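Local coordinates for Lpg0393 helical bundle domain-containing protein (Legionella pneumophila subsp. pneumophila str. Philadelphia 1, PDB 4R0G) that probably acts as a guanine-nucleotide exchange factor for the small GTPases Rab5, Rab21 and Rab22 through a VPS9-like domain, at residues Glu106-Ser111 and Thr124-Tyr129. Numbering follows the deposited sequence.
Sequences EHYITS and TMNNAY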
# COMPACT_ATOMS: atom_id res chain seq x y z
N GLU A 106 28.49 -8.89 24.96
CA GLU A 106 29.70 -9.70 25.00
C GLU A 106 29.41 -11.17 24.83
O GLU A 106 30.10 -11.86 24.09
CB GLU A 106 30.48 -9.48 26.31
CG GLU A 106 31.27 -8.19 26.32
CD GLU A 106 30.45 -7.03 25.80
OE1 GLU A 106 29.31 -6.83 26.33
OE2 GLU A 106 30.90 -6.37 24.83
N HIS A 107 28.36 -11.65 25.47
CA HIS A 107 28.09 -13.07 25.44
C HIS A 107 27.65 -13.45 24.05
O HIS A 107 27.56 -14.64 23.74
CB HIS A 107 27.02 -13.49 26.45
CG HIS A 107 27.21 -12.91 27.82
ND1 HIS A 107 26.84 -11.62 28.15
CD2 HIS A 107 27.73 -13.45 28.95
CE1 HIS A 107 27.12 -11.39 29.42
NE2 HIS A 107 27.66 -12.49 29.93
N TYR A 108 27.31 -12.45 23.24
CA TYR A 108 26.93 -12.72 21.85
C TYR A 108 28.07 -12.57 20.84
O TYR A 108 27.97 -13.07 19.71
CB TYR A 108 25.68 -11.88 21.48
CG TYR A 108 24.46 -12.21 22.34
CD1 TYR A 108 23.55 -13.20 21.95
CD2 TYR A 108 24.24 -11.55 23.56
CE1 TYR A 108 22.45 -13.51 22.73
CE2 TYR A 108 23.15 -11.86 24.35
CZ TYR A 108 22.25 -12.84 23.94
OH TYR A 108 21.16 -13.15 24.73
N ILE A 109 29.17 -11.95 21.26
CA ILE A 109 30.27 -11.60 20.35
C ILE A 109 31.41 -12.61 20.28
O ILE A 109 32.07 -12.89 21.30
CB ILE A 109 30.86 -10.22 20.66
CG1 ILE A 109 29.88 -9.13 20.26
CG2 ILE A 109 32.13 -10.02 19.87
CD1 ILE A 109 30.24 -7.74 20.80
N THR A 110 31.62 -13.18 19.09
CA THR A 110 32.73 -14.10 18.79
C THR A 110 33.18 -13.98 17.33
O THR A 110 32.36 -13.76 16.42
CB THR A 110 32.33 -15.57 18.93
OG1 THR A 110 31.77 -16.01 17.69
CG2 THR A 110 31.32 -15.79 20.05
N SER A 111 34.49 -14.19 17.12
CA SER A 111 35.09 -14.25 15.79
C SER A 111 34.93 -15.62 15.14
O SER A 111 35.19 -15.78 13.94
CB SER A 111 36.59 -13.91 15.84
OG SER A 111 36.87 -13.00 16.89
N THR A 124 20.35 -19.84 22.96
CA THR A 124 19.69 -20.48 24.11
C THR A 124 20.57 -20.51 25.36
O THR A 124 20.05 -20.50 26.46
CB THR A 124 19.17 -21.90 23.79
OG1 THR A 124 20.26 -22.74 23.42
CG2 THR A 124 18.16 -21.84 22.65
N MET A 125 21.88 -20.56 25.18
CA MET A 125 22.80 -20.55 26.32
C MET A 125 22.73 -19.20 27.03
O MET A 125 22.76 -19.12 28.26
CB MET A 125 24.26 -20.75 25.85
CG MET A 125 24.58 -22.08 25.17
SD MET A 125 24.52 -23.54 26.25
CE MET A 125 22.86 -24.12 25.96
N ASN A 126 22.65 -18.15 26.23
CA ASN A 126 22.66 -16.80 26.73
C ASN A 126 21.30 -16.38 27.28
O ASN A 126 21.19 -15.40 28.02
CB ASN A 126 23.13 -15.85 25.63
CG ASN A 126 24.62 -15.98 25.35
OD1 ASN A 126 25.34 -16.65 26.09
ND2 ASN A 126 25.09 -15.33 24.29
N ASN A 127 20.27 -17.15 26.95
CA ASN A 127 18.92 -16.88 27.44
C ASN A 127 18.88 -16.89 28.97
O ASN A 127 17.94 -16.40 29.57
CB ASN A 127 17.94 -17.90 26.86
CG ASN A 127 16.49 -17.48 27.03
OD1 ASN A 127 15.76 -18.06 27.85
ND2 ASN A 127 16.06 -16.51 26.24
N ALA A 128 19.91 -17.45 29.59
CA ALA A 128 19.92 -17.58 31.03
C ALA A 128 20.62 -16.39 31.73
O ALA A 128 20.84 -16.40 32.94
CB ALA A 128 20.49 -18.94 31.46
N TYR A 129 21.01 -15.39 30.96
CA TYR A 129 21.61 -14.21 31.56
C TYR A 129 20.62 -13.03 31.74
O TYR A 129 21.00 -11.98 32.26
CB TYR A 129 22.85 -13.79 30.75
CG TYR A 129 23.90 -14.89 30.57
CD1 TYR A 129 24.20 -15.79 31.60
CD2 TYR A 129 24.60 -15.02 29.38
CE1 TYR A 129 25.15 -16.80 31.43
CE2 TYR A 129 25.56 -16.02 29.20
CZ TYR A 129 25.83 -16.91 30.23
OH TYR A 129 26.78 -17.90 30.05
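His107 and Asn126 bring the two backbones nearest each other, with their CA atoms 6.7 Å apart, where a turn of residues 106-109 faces the C-terminal part of helix 116-126. The turn is held by a backbone hydrogen bond from Ile109 N to Glu106 O. Asn126 is buried and gives up more surface to the contact than any other residue. Its ND2 gives a hydrogen bond to the backbone O of His107 at 2.6 Å. The N-H points fairly straight at the oxygen (152°), which lies close to the plane of the amide. The donor, however, stands well above the plane of the His107 carbonyl. The same ND2 sits over the centre of the Tyr108 ring, 3.4 Å above its plane. The amide plane stands nearly perpendicular to the ring, and Asn126 CB reaches the phenol end, 3.5 Å from Tyr108 OH. Tyr108 also stacks on Tyr99 and touches Leu52 of helix 40-53. With CG anti to its carbonyl carbon (chi1 -47°), the His107 imidazole is placed beside the Tyr129 ring. Tyr129 CD2 lies over one face of that imidazole, near the rim, and the planes meet at 41°. His107 ND1 is hydrogen-bonded to Leu104 O. In this all-helical fold, the Asn126 side chain joins the C-terminal part of helix 116-126 to a backbone carbonyl of the loop after helix 80-101, within the VPS9-like region.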